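Local atomic coordinates of putative ABC transporter, periplasmic binding protein, amino acid (Neisseria gonorrhoeae, PDB entry 2YJP), a protein that binds L-cysteine as the periplasmic solute receptor of a putative amino acid ABC transporter. Residues F80-I84 and P140-V144; K154-D158 and E227-G231; Q165-N170 and R205-H211; F198-K202 and L215-W219. The protein carries 1 engineered substitution. All coordinates share one frame; numbering follows the deposited sequence.

Contact 1: F80-I84 and P140-V144; sequences FDVEI and PYMKV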
loop_
_atom_site.group_PDB
_atom_site.type_symbol
_atom_site.label_atom_id
_atom_site.label_comp_id
_atom_site.label_asym_id
_atom_site.label_seq_id
_atom_site.Cartn_x
_atom_site.Cartn_y
_atom_site.Cartn_z
ATOM N N PHE A 80 2.899 8.759 2.229
ATOM C CA PHE A 80 4.050 8.136 2.821
ATOM C C PHE A 80 4.961 7.432 1.798
ATOM O O PHE A 80 6.176 7.624 1.836
ATOM C CB PHE A 80 3.525 7.178 3.898
ATOM C CG PHE A 80 4.576 6.474 4.687
ATOM C CD1 PHE A 80 5.486 7.173 5.469
ATOM C CD2 PHE A 80 4.594 5.087 4.710
ATOM C CE1 PHE A 80 6.442 6.475 6.266
ATOM C CE2 PHE A 80 5.551 4.357 5.473
ATOM C CZ PHE A 80 6.497 5.062 6.255
ATOM N N ASP A 81 4.409 6.608 0.916
ATOM C CA ASP A 81 5.199 5.878 -0.085
ATOM C C ASP A 81 5.915 6.862 -1.066
ATOM O O ASP A 81 7.036 6.609 -1.553
ATOM C CB ASP A 81 4.264 5.022 -0.960
ATOM C CG ASP A 81 3.560 3.913 -0.217
ATOM O OD1 ASP A 81 4.114 3.254 0.670
ATOM O OD2 ASP A 81 2.406 3.662 -0.573
ATOM N N VAL A 82 5.240 7.951 -1.391
ATOM C CA VAL A 82 5.742 8.971 -2.311
ATOM C C VAL A 82 6.925 9.712 -1.683
ATOM O O VAL A 82 7.922 10.072 -2.373
ATOM C CB VAL A 82 4.578 9.935 -2.654
ATOM C CG1 VAL A 82 5.068 11.261 -3.111
ATOM C CG2 VAL A 82 3.591 9.246 -3.686
ATOM N N GLU A 83 6.844 9.961 -0.384
ATOM C CA GLU A 83 7.943 10.636 0.274
ATOM C C GLU A 83 9.208 9.761 0.159
ATOM O O GLU A 83 10.296 10.266 -0.138
ATOM C CB GLU A 83 7.616 10.887 1.744
ATOM C CG GLU A 83 6.594 11.931 1.943
ATOM C CD GLU A 83 7.072 13.304 1.445
ATOM O OE1 GLU A 83 8.154 13.796 1.779
ATOM O OE2 GLU A 83 6.368 13.946 0.707
ATOM N N ILE A 84 9.042 8.450 0.376
ATOM C CA ILE A 84 10.133 7.497 0.291
ATOM C C ILE A 84 10.650 7.518 -1.149
ATOM O O ILE A 84 11.872 7.469 -1.390
ATOM C CB ILE A 84 9.664 6.070 0.664
ATOM C CG1 ILE A 84 9.344 6.020 2.147
ATOM C CG2 ILE A 84 10.723 4.979 0.224
ATOM C CD1 ILE A 84 8.555 4.863 2.555
ATOM N N PRO A 140 11.841 -4.142 4.023
ATOM C CA PRO A 140 10.544 -3.547 4.392
ATOM C C PRO A 140 10.725 -2.205 5.059
ATOM O O PRO A 140 11.750 -1.989 5.761
ATOM C CB PRO A 140 9.923 -4.538 5.365
ATOM C CG PRO A 140 10.967 -5.549 5.682
ATOM C CD PRO A 140 12.191 -5.333 4.808
ATOM N N TYR A 141 9.747 -1.316 4.837
ATOM C CA TYR A 141 9.685 -0.052 5.551
ATOM C C TYR A 141 8.487 0.099 6.492
ATOM O O TYR A 141 8.526 0.930 7.399
ATOM C CB TYR A 141 9.788 1.141 4.590
ATOM C CG TYR A 141 8.754 1.191 3.532
ATOM C CD1 TYR A 141 8.983 0.578 2.309
ATOM C CD2 TYR A 141 7.536 1.869 3.716
ATOM C CE1 TYR A 141 8.066 0.614 1.311
ATOM C CE2 TYR A 141 6.583 1.940 2.678
ATOM C CZ TYR A 141 6.861 1.279 1.478
ATOM O OH TYR A 141 5.967 1.297 0.415
ATOM N N MET A 142 7.444 -0.708 6.296
ATOM C CA MET A 142 6.315 -0.700 7.234
ATOM C C MET A 142 5.654 -2.070 7.410
ATOM O O MET A 142 6.010 -3.031 6.722
ATOM C CB MET A 142 5.308 0.399 6.901
ATOM C CG MET A 142 4.249 0.069 5.898
ATOM S SD MET A 142 3.047 1.428 5.680
ATOM C CE MET A 142 1.636 0.770 6.551
ATOM N N LYS A 143 4.739 -2.156 8.366
ATOM C CA LYS A 143 3.970 -3.379 8.614
ATOM C C LYS A 143 2.489 -3.038 8.688
ATOM O O LYS A 143 2.155 -1.912 9.017
ATOM C CB LYS A 143 4.383 -4.104 9.908
ATOM C CG LYS A 143 5.226 -3.347 10.812
ATOM C CD LYS A 143 5.271 -3.917 12.190
ATOM C CE LYS A 143 6.533 -3.428 12.910
ATOM N NZ LYS A 143 6.269 -3.038 14.274
ATOM N N VAL A 144 1.638 -4.021 8.400
ATOM C CA VAL A 144 0.236 -3.831 8.413
ATOM C C VAL A 144 -0.509 -5.179 8.514
ATOM O O VAL A 144 -0.059 -6.214 8.052
ATOM C CB VAL A 144 -0.200 -2.928 7.158
ATOM C CG1 VAL A 144 -0.511 -3.660 6.005
ATOM C CG2 VAL A 144 -1.446 -2.294 7.416
#
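Tyr141 slides its ring beneath the tip of Ile84, whose CD1 stands over one aromatic face, 3.7 Å from the ring centroid and displaced toward the rim, closest to CD2. The phenol gets there because chi1 of 58° sets CG between the backbone N and the carbonyl carbon, sending the ring from just before strand 142-151 toward the first turn of helix 80-93. Tyr141 and Met142 both face Ile239 of strand 237-244, a classic beta bulge. Phe80 comes alongside from the opposite direction: its CE2 lies in the plane of the tyrosine ring, 3.6 Å from Tyr141 CD2, and the two ring planes are inclined at 57°. Met142 adds a Met-aromatic contact, with SD placed obliquely to the Phe80 ring and 3.9 Å from Phe80 CE2. At the far end of the phenol, Tyr141 OH donates to Asp81 OD1 at 2.7 Å, approaching from above the carboxylate plane. Asp81 OD1 also accepts from ND2 of Asn124, a residue of the cysteine pocket. One oxygen of the buried carboxylate thus has two donors, which would be expected to favour the ionised form, while Ile84 over its face and Phe80 at its edge limit the movement of the phenol.

Contact 2: K154-D158 and E227-G231; sequences KPITD and EVAIG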
loop_
_atom_site.group_PDB
_atom_site.type_symbol
_atom_site.label_atom_id
_atom_site.label_comp_id
_atom_site.label_asym_id
_atom_site.label_seq_id
_atom_site.Cartn_x
_atom_site.Cartn_y
_atom_site.Cartn_z
ATOM N N LYS A 154 -24.862 -1.438 11.510
ATOM C CA LYS A 154 -24.927 -2.880 11.240
ATOM C C LYS A 154 -23.472 -3.405 11.247
ATOM O O LYS A 154 -22.928 -3.817 10.197
ATOM C CB LYS A 154 -25.609 -3.072 9.863
ATOM C CG LYS A 154 -26.109 -4.482 9.495
ATOM C CD LYS A 154 -27.208 -5.060 10.446
ATOM C CE LYS A 154 -28.079 -6.170 9.787
ATOM N NZ LYS A 154 -29.282 -6.437 10.676
ATOM N N PRO A 155 -22.805 -3.306 12.400
ATOM C CA PRO A 155 -21.368 -3.649 12.397
ATOM C C PRO A 155 -21.136 -5.137 12.083
ATOM O O PRO A 155 -21.914 -6.020 12.534
ATOM C CB PRO A 155 -20.918 -3.346 13.844
ATOM C CG PRO A 155 -22.267 -3.217 14.694
ATOM C CD PRO A 155 -23.360 -2.971 13.733
ATOM N N ILE A 156 -20.082 -5.426 11.346
ATOM C CA ILE A 156 -19.713 -6.790 11.149
ATOM C C ILE A 156 -18.457 -7.096 11.998
ATOM O O ILE A 156 -17.384 -6.425 11.837
ATOM C CB ILE A 156 -19.397 -6.996 9.665
ATOM C CG1 ILE A 156 -20.629 -6.700 8.795
ATOM C CG2 ILE A 156 -18.794 -8.412 9.410
ATOM C CD1 ILE A 156 -21.898 -7.656 9.063
ATOM N N THR A 157 -18.577 -8.121 12.841
ATOM C CA THR A 157 -17.516 -8.523 13.776
ATOM C C THR A 157 -17.181 -9.982 13.589
ATOM O O THR A 157 -16.175 -10.453 14.096
ATOM C CB THR A 157 -17.910 -8.288 15.257
ATOM O OG1 THR A 157 -19.177 -8.935 15.547
ATOM C CG2 THR A 157 -18.002 -6.741 15.603
ATOM N N ASP A 158 -18.027 -10.760 12.915
ATOM C CA ASP A 158 -17.599 -12.123 12.675
ATOM C C ASP A 158 -17.995 -12.656 11.274
ATOM O O ASP A 158 -18.883 -12.103 10.613
ATOM C CB ASP A 158 -18.070 -13.027 13.803
ATOM C CG ASP A 158 -19.553 -13.271 13.743
ATOM O OD1 ASP A 158 -20.158 -13.425 12.776
ATOM O OD2 ASP A 158 -20.323 -13.384 14.602
ATOM N N GLU A 227 -17.329 2.072 11.045
ATOM C CA GLU A 227 -16.282 1.745 12.010
ATOM C C GLU A 227 -15.497 0.520 11.580
ATOM O O GLU A 227 -16.029 -0.398 10.890
ATOM C CB GLU A 227 -16.851 1.558 13.432
ATOM C CG GLU A 227 -17.800 0.382 13.627
ATOM C CD GLU A 227 -18.415 0.335 15.020
ATOM O OE1 GLU A 227 -18.345 1.304 15.798
ATOM O OE2 GLU A 227 -19.041 -0.645 15.396
ATOM N N VAL A 228 -14.227 0.505 11.985
ATOM C CA VAL A 228 -13.401 -0.679 11.742
ATOM C C VAL A 228 -13.666 -1.691 12.889
ATOM O O VAL A 228 -12.920 -1.795 13.859
ATOM C CB VAL A 228 -11.954 -0.301 11.514
ATOM C CG1 VAL A 228 -11.194 -1.547 11.009
ATOM C CG2 VAL A 228 -11.839 0.933 10.495
ATOM N N ALA A 229 -14.769 -2.411 12.767
ATOM C CA ALA A 229 -15.259 -3.285 13.859
ATOM C C ALA A 229 -14.524 -4.605 13.978
ATOM O O ALA A 229 -14.627 -5.254 15.015
ATOM C CB ALA A 229 -16.739 -3.510 13.752
ATOM N N ILE A 230 -13.815 -4.993 12.923
ATOM C CA ILE A 230 -12.714 -5.980 13.020
ATOM C C ILE A 230 -11.365 -5.307 12.753
ATOM O O ILE A 230 -11.066 -5.081 11.581
ATOM C CB ILE A 230 -12.904 -7.159 11.986
ATOM C CG1 ILE A 230 -14.272 -7.800 12.195
ATOM C CG2 ILE A 230 -11.780 -8.209 12.146
ATOM C CD1 ILE A 230 -14.668 -8.800 11.126
ATOM N N GLY A 231 -10.576 -5.000 13.820
ATOM C CA GLY A 231 -9.320 -4.278 13.660
ATOM C C GLY A 231 -8.191 -5.081 13.071
ATOM O O GLY A 231 -7.247 -4.517 12.503
#
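Ile156 turns its carbonyl oxygen not toward an N-H of the neighbouring strand but into aliphatic carbon: Ile156 O lies 3.4 Å from Ile230 CG1 and 3.5 Å from Ala229 CB. This is the odd feature of two segments that run almost in the same direction, 5° apart, yet meet through van der Waals packing instead of a strand ladder. Ile230 carries much of the contact. Its CG1 stands anti to the carbonyl carbon (chi1 -55°), and the chain then extends so that CD1 reaches along the backbone of the loop, 3.7 Å from Thr157 C. Ala229 packs beside it, its CB 3.9 Å from the methyl CG2 of Thr157. Further back, the extended side chain of Glu227 crosses the proline ring, and Glu227 OE2 comes to 3.6 Å from Pro155 CB, a contact without a donor. The loop finds its polar partners among its own neighbours: Ile156 N bonds to Ser150 OG, while Thr157 N and Asp158 N both bond to Gln161 OE1. On the other side the strand bends sharply. Val228 is the centre of an inverse gamma turn, closed by a weak bond from Ala229 N to Glu227 O, and Ala229 and Ile230 then both face Val148, a classic beta bulge between strand 226-230 and strand 142-151.

Contact 3: Q165-N170 and R205-H211; sequences QTLLVN and RGVALAH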
loop_
_atom_site.group_PDB
_atom_site.type_symbol
_atom_site.label_atom_id
_atom_site.label_comp_id
_atom_site.label_asym_id
_atom_site.label_seq_id
_atom_site.Cartn_x
_atom_site.Cartn_y
_atom_site.Cartn_z
ATOM N N GLN A 165 -24.587 -12.559 2.127
ATOM C CA GLN A 165 -24.230 -11.159 2.015
ATOM C C GLN A 165 -22.897 -10.992 1.245
ATOM O O GLN A 165 -22.172 -11.955 1.052
ATOM C CB GLN A 165 -24.148 -10.536 3.406
ATOM C CG GLN A 165 -25.434 -10.661 4.229
ATOM C CD GLN A 165 -26.409 -9.496 4.035
ATOM O OE1 GLN A 165 -26.701 -9.072 2.908
ATOM N NE2 GLN A 165 -26.915 -8.968 5.148
ATOM N N THR A 166 -22.576 -9.763 0.855
ATOM C CA THR A 166 -21.431 -9.472 0.028
ATOM C C THR A 166 -20.327 -8.704 0.773
ATOM O O THR A 166 -20.622 -7.748 1.479
ATOM C CB THR A 166 -21.897 -8.702 -1.241
ATOM O OG1 THR A 166 -22.716 -9.562 -2.042
ATOM C CG2 THR A 166 -20.735 -8.246 -2.111
ATOM N N LEU A 167 -19.075 -9.143 0.622
ATOM C CA LEU A 167 -17.925 -8.401 1.139
ATOM C C LEU A 167 -17.213 -7.710 -0.005
ATOM O O LEU A 167 -16.967 -8.328 -1.054
ATOM C CB LEU A 167 -16.963 -9.342 1.889
ATOM C CG LEU A 167 -15.688 -8.795 2.492
ATOM C CD1 LEU A 167 -15.957 -7.793 3.640
ATOM C CD2 LEU A 167 -14.839 -9.973 2.967
ATOM N N LEU A 168 -16.925 -6.414 0.175
ATOM C CA LEU A 168 -16.183 -5.644 -0.837
ATOM C C LEU A 168 -14.656 -5.730 -0.636
ATOM O O LEU A 168 -14.149 -5.644 0.501
ATOM C CB LEU A 168 -16.591 -4.179 -0.778
ATOM C CG LEU A 168 -18.085 -3.995 -1.055
ATOM C CD1 LEU A 168 -18.600 -2.614 -0.719
ATOM C CD2 LEU A 168 -18.326 -4.272 -2.507
ATOM N N VAL A 169 -13.926 -5.942 -1.726
ATOM C CA VAL A 169 -12.497 -5.853 -1.657
ATOM C C VAL A 169 -11.985 -5.153 -2.930
ATOM O O VAL A 169 -12.620 -5.250 -4.023
ATOM C CB VAL A 169 -11.796 -7.272 -1.582
ATOM C CG1 VAL A 169 -12.036 -7.944 -0.248
ATOM C CG2 VAL A 169 -12.194 -8.201 -2.792
ATOM N N ASN A 170 -10.825 -4.497 -2.781
ATOM C CA ASN A 170 -10.092 -3.959 -3.914
ATOM C C ASN A 170 -9.415 -5.157 -4.578
ATOM O O ASN A 170 -8.701 -5.915 -3.896
ATOM C CB ASN A 170 -9.140 -2.872 -3.440
ATOM C CG ASN A 170 -8.236 -2.295 -4.539
ATOM O OD1 ASN A 170 -7.173 -1.989 -4.317
ATOM N ND2 ASN A 170 -8.706 -2.075 -5.656
ATOM N N ARG A 205 -23.460 -1.604 -1.646
ATOM C CA ARG A 205 -23.281 -2.732 -2.537
ATOM C C ARG A 205 -22.821 -3.988 -1.778
ATOM O O ARG A 205 -22.986 -5.109 -2.258
ATOM C CB ARG A 205 -22.334 -2.346 -3.679
ATOM C CG ARG A 205 -22.949 -1.427 -4.798
ATOM C CD ARG A 205 -23.663 -2.266 -5.855
ATOM N NE ARG A 205 -22.843 -2.595 -7.037
ATOM C CZ ARG A 205 -22.874 -3.783 -7.670
ATOM N NH1 ARG A 205 -23.652 -4.775 -7.225
ATOM N NH2 ARG A 205 -22.108 -3.988 -8.749
ATOM N N GLY A 206 -22.275 -3.801 -0.581
ATOM C CA GLY A 206 -21.890 -4.883 0.328
ATOM C C GLY A 206 -22.086 -4.417 1.759
ATOM O O GLY A 206 -22.280 -3.225 1.995
ATOM N N VAL A 207 -22.048 -5.349 2.704
ATOM C CA VAL A 207 -22.307 -5.074 4.119
ATOM C C VAL A 207 -21.041 -4.640 4.838
ATOM O O VAL A 207 -21.157 -4.131 5.946
ATOM C CB VAL A 207 -22.877 -6.305 4.867
ATOM C CG1 VAL A 207 -24.154 -6.748 4.210
ATOM C CG2 VAL A 207 -21.898 -7.443 4.863
ATOM N N ALA A 208 -19.864 -4.816 4.191
ATOM C CA ALA A 208 -18.555 -4.551 4.767
ATOM C C ALA A 208 -17.473 -4.534 3.684
ATOM O O ALA A 208 -17.691 -4.992 2.550
ATOM C CB ALA A 208 -18.203 -5.617 5.802
ATOM N N LEU A 209 -16.285 -4.055 4.053
ATOM C CA LEU A 209 -15.190 -3.959 3.136
ATOM C C LEU A 209 -13.908 -4.308 3.883
ATOM O O LEU A 209 -13.653 -3.795 4.969
ATOM C CB LEU A 209 -15.138 -2.546 2.568
ATOM C CG LEU A 209 -14.054 -2.173 1.571
ATOM C CD1 LEU A 209 -14.341 -0.828 0.882
ATOM C CD2 LEU A 209 -12.626 -2.155 2.246
ATOM N N ALA A 210 -13.118 -5.193 3.314
ATOM C CA ALA A 210 -11.881 -5.617 3.937
ATOM C C ALA A 210 -10.668 -5.039 3.200
ATOM O O ALA A 210 -10.668 -4.974 1.961
ATOM C CB ALA A 210 -11.816 -7.131 3.957
ATOM N N HIS A 211 -9.650 -4.654 3.969
ATOM C CA HIS A 211 -8.423 -4.007 3.432
ATOM C C HIS A 211 -7.385 -3.894 4.559
ATOM O O HIS A 211 -7.646 -4.326 5.696
ATOM C CB HIS A 211 -8.753 -2.563 2.946
ATOM C CG HIS A 211 -8.028 -2.161 1.698
ATOM N ND1 HIS A 211 -6.672 -2.349 1.531
ATOM C CD2 HIS A 211 -8.470 -1.573 0.563
ATOM C CE1 HIS A 211 -6.308 -1.894 0.347
ATOM N NE2 HIS A 211 -7.381 -1.416 -0.260
HETATM O O HOH W 1 -9.210 -4.896 -0.282
#
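Leu168 and Leu209 form the close-fitting part of this parallel strand pair, their CA atoms 4.4 Å apart and both side chains on the same face of the sheet. Ala210 N donates to Leu168 O at 3.0 Å, and Leu209 CA offers a C-H contact to that same oxygen. On the other side of Leu168, its own N donates to Ala208 O at 2.9 Å. Earlier in the strands Val207 N donates to Thr166 O at 3.0 Å. Here Gly206 CA presses to 3.3 Å from Thr166 O, a spot without room for a side-chain carbon. One end is partly exposed, though the bent Gln165 chain, crossing Val207 at about a right angle, still packs its CD 3.6 Å from Val207 CG1. At the other end the strands diverge, and a water takes the place of a direct bond, accepting from Asn170 N and donating to Ala210 O; it also lies over one face of the His211 ring. That ring borders the bound cysteine and is held by Asn194, while Asn170 ND2 turns to Phe191 O. Strand 187-191 flanks strand 166-170, strand 142-151 flanks strand 208-212, helix 174-182 covers Leu167 and Ala210, and helix 194-202 covers Leu168 and Leu209.

Contact 4: F198-K202 and L215-W219; sequences FDALK and LLWAW. With EDO (1,2-ethanediol), chain K.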
loop_
_atom_site.group_PDB
_atom_site.type_symbol
_atom_site.label_atom_id
_atom_site.label_comp_id
_atom_site.label_asym_id
_atom_site.label_seq_id
_atom_site.Cartn_x
_atom_site.Cartn_y
_atom_site.Cartn_z
ATOM N N PHE A 198 -14.642 1.800 -2.014
ATOM C CA PHE A 198 -15.227 2.487 -0.900
ATOM C C PHE A 198 -16.572 3.158 -1.301
ATOM O O PHE A 198 -17.489 3.169 -0.500
ATOM C CB PHE A 198 -14.260 3.483 -0.314
ATOM C CG PHE A 198 -13.164 2.865 0.442
ATOM C CD1 PHE A 198 -13.322 2.528 1.806
ATOM C CD2 PHE A 198 -11.935 2.597 -0.177
ATOM C CE1 PHE A 198 -12.300 1.954 2.523
ATOM C CE2 PHE A 198 -10.883 2.023 0.569
ATOM C CZ PHE A 198 -11.053 1.728 1.919
ATOM N N ASP A 199 -16.670 3.697 -2.522
ATOM C CA ASP A 199 -17.946 4.168 -3.034
ATOM C C ASP A 199 -18.971 3.025 -3.017
ATOM O O ASP A 199 -20.119 3.246 -2.698
ATOM C CB ASP A 199 -17.887 4.762 -4.467
ATOM C CG ASP A 199 -17.227 6.162 -4.536
ATOM O OD1 ASP A 199 -17.142 6.880 -3.492
ATOM O OD2 ASP A 199 -16.793 6.570 -5.664
ATOM N N ALA A 200 -18.588 1.812 -3.376
ATOM C CA ALA A 200 -19.605 0.774 -3.379
ATOM C C ALA A 200 -20.080 0.489 -1.958
ATOM O O ALA A 200 -21.202 0.017 -1.749
ATOM C CB ALA A 200 -19.088 -0.483 -4.027
ATOM N N LEU A 201 -19.236 0.796 -0.976
ATOM C CA LEU A 201 -19.595 0.510 0.409
ATOM C C LEU A 201 -20.566 1.576 0.878
ATOM O O LEU A 201 -21.658 1.260 1.434
ATOM C CB LEU A 201 -18.350 0.375 1.302
ATOM C CG LEU A 201 -18.682 0.222 2.799
ATOM C CD1 LEU A 201 -19.190 -1.177 3.107
ATOM C CD2 LEU A 201 -17.489 0.609 3.644
ATOM N N LYS A 202 -20.229 2.835 0.554
ATOM C CA LYS A 202 -21.162 3.962 0.772
ATOM C C LYS A 202 -22.525 3.714 0.121
ATOM O O LYS A 202 -23.558 4.100 0.690
ATOM C CB LYS A 202 -20.563 5.306 0.281
ATOM C CG LYS A 202 -19.550 5.967 1.257
ATOM C CD LYS A 202 -18.483 6.783 0.564
ATOM C CE LYS A 202 -19.031 7.981 -0.097
ATOM N NZ LYS A 202 -17.984 8.947 -0.571
ATOM N N LEU A 215 -5.262 1.644 6.333
ATOM C CA LEU A 215 -6.095 2.347 5.389
ATOM C C LEU A 215 -7.490 2.548 6.001
ATOM O O LEU A 215 -8.045 3.644 5.958
ATOM C CB LEU A 215 -6.214 1.574 4.060
ATOM C CG LEU A 215 -7.161 2.206 3.043
ATOM C CD1 LEU A 215 -6.693 3.644 2.673
ATOM C CD2 LEU A 215 -7.243 1.329 1.815
ATOM N N LEU A 216 -8.058 1.477 6.555
ATOM C CA LEU A 216 -9.454 1.545 7.045
ATOM C C LEU A 216 -9.618 2.535 8.205
ATOM O O LEU A 216 -10.613 3.257 8.275
ATOM C CB LEU A 216 -9.932 0.164 7.485
ATOM C CG LEU A 216 -9.986 -0.969 6.447
ATOM C CD1 LEU A 216 -10.702 -2.194 7.091
ATOM C CD2 LEU A 216 -10.687 -0.526 5.168
ATOM N N TRP A 217 -8.623 2.594 9.107
ATOM C CA TRP A 217 -8.655 3.607 10.150
ATOM C C TRP A 217 -8.647 5.033 9.531
ATOM O O TRP A 217 -9.351 5.911 10.017
ATOM C CB TRP A 217 -7.504 3.454 11.145
ATOM C CG TRP A 217 -7.503 2.099 11.907
ATOM C CD1 TRP A 217 -8.600 1.400 12.385
ATOM C CD2 TRP A 217 -6.347 1.355 12.342
ATOM N NE1 TRP A 217 -8.194 0.264 13.050
ATOM C CE2 TRP A 217 -6.826 0.191 13.024
ATOM C CE3 TRP A 217 -4.977 1.526 12.183
ATOM C CZ2 TRP A 217 -5.951 -0.792 13.578
ATOM C CZ3 TRP A 217 -4.100 0.537 12.733
ATOM C CH2 TRP A 217 -4.600 -0.601 13.417
ATOM N N ALA A 218 -7.876 5.227 8.468
ATOM C CA ALA A 218 -7.698 6.588 7.894
ATOM C C ALA A 218 -8.966 6.999 7.155
ATOM O O ALA A 218 -9.410 8.173 7.217
ATOM C CB ALA A 218 -6.500 6.626 6.933
ATOM N N TRP A 219 -9.553 6.017 6.465
ATOM C CA TRP A 219 -10.791 6.248 5.771
ATOM C C TRP A 219 -11.959 6.510 6.761
ATOM O O TRP A 219 -12.738 7.427 6.554
ATOM C CB TRP A 219 -11.089 5.085 4.834
ATOM C CG TRP A 219 -12.309 5.325 4.008
ATOM C CD1 TRP A 219 -12.387 6.061 2.871
ATOM C CD2 TRP A 219 -13.631 4.859 4.283
ATOM N NE1 TRP A 219 -13.688 6.049 2.383
ATOM C CE2 TRP A 219 -14.468 5.317 3.240
ATOM C CE3 TRP A 219 -14.182 4.042 5.277
ATOM C CZ2 TRP A 219 -15.863 5.033 3.195
ATOM C CZ3 TRP A 219 -15.557 3.709 5.197
ATOM C CH2 TRP A 219 -16.376 4.237 4.178
HETATM C C1 EDO K . -24.179 6.906 3.053
HETATM O O1 EDO K . -23.628 5.561 3.203
HETATM C C2 EDO K . -24.555 7.441 4.438
HETATM O O2 EDO K . -23.754 6.890 5.510
#
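Phe198 O accepts from both Leu201 N and Lys202 N, each at 3.0 Å, in the last turn of helix 194-202, which faces helix 213-222. The two helices pack against strand 208-212 in one lobe of the solute-binding protein fold; the axes of segments 198-202 and 215-219 cross at -54° and come no closer than 13.7 Å, a gap bridged by large side chains. Phe198 and Trp219 point past each other: Phe198 CD1 sits over the centre of one indole face, 3.3 Å from Trp219 CE2, with the phenyl plane tilted 34° from the five-membered ring. The indole is thrown across the gap because Trp219 CG stands anti to the backbone N (chi1 -175°). Leucines meet the rim of the phenyl ring near its plane, Leu215 CD2 at 3.8 Å from Phe198 CZ and Leu216 CD2 beside the same carbon. Around the benzo end of the indole, Leu201 CD2 approaches Trp219 CH2 obliquely, while the aliphatic part of Lys202 runs by the edge with CD near Trp219 CZ2. The Lys202 ammonium makes a long salt bridge with Asp199, known as a zinc ligand of this protein although no zinc is bound to it in this chain. At the helix end a 1,2-ethanediol, probably from the crystallisation liquor and also held by Asn225 ND2, donates from O1 to Lys202 O at 2.9 Å.

From the N terminus, contact 1 closes first, returning the chain from helix 80-93 to the start of strand 142-151 before the other loops open. That strand then runs into the sheet of the second lobe. Contact 2 opens at 154-158 and closes only at 227-231, enclosing both remaining contacts. Inside it, contacts 3 and 4 cross: 165-170 opens, 198-202 follows, then 205-211 closes contact 3 and 215-219 closes contact 4. The three form one continuous body. Ile156 CG1 packs on Ala208, Val228 on Leu216 and Trp217, and Leu209 on Phe198. Contact 1 lies some 20 to 26 Å away, centre to centre, sharing the long strand's sheet with contacts 2 and 3.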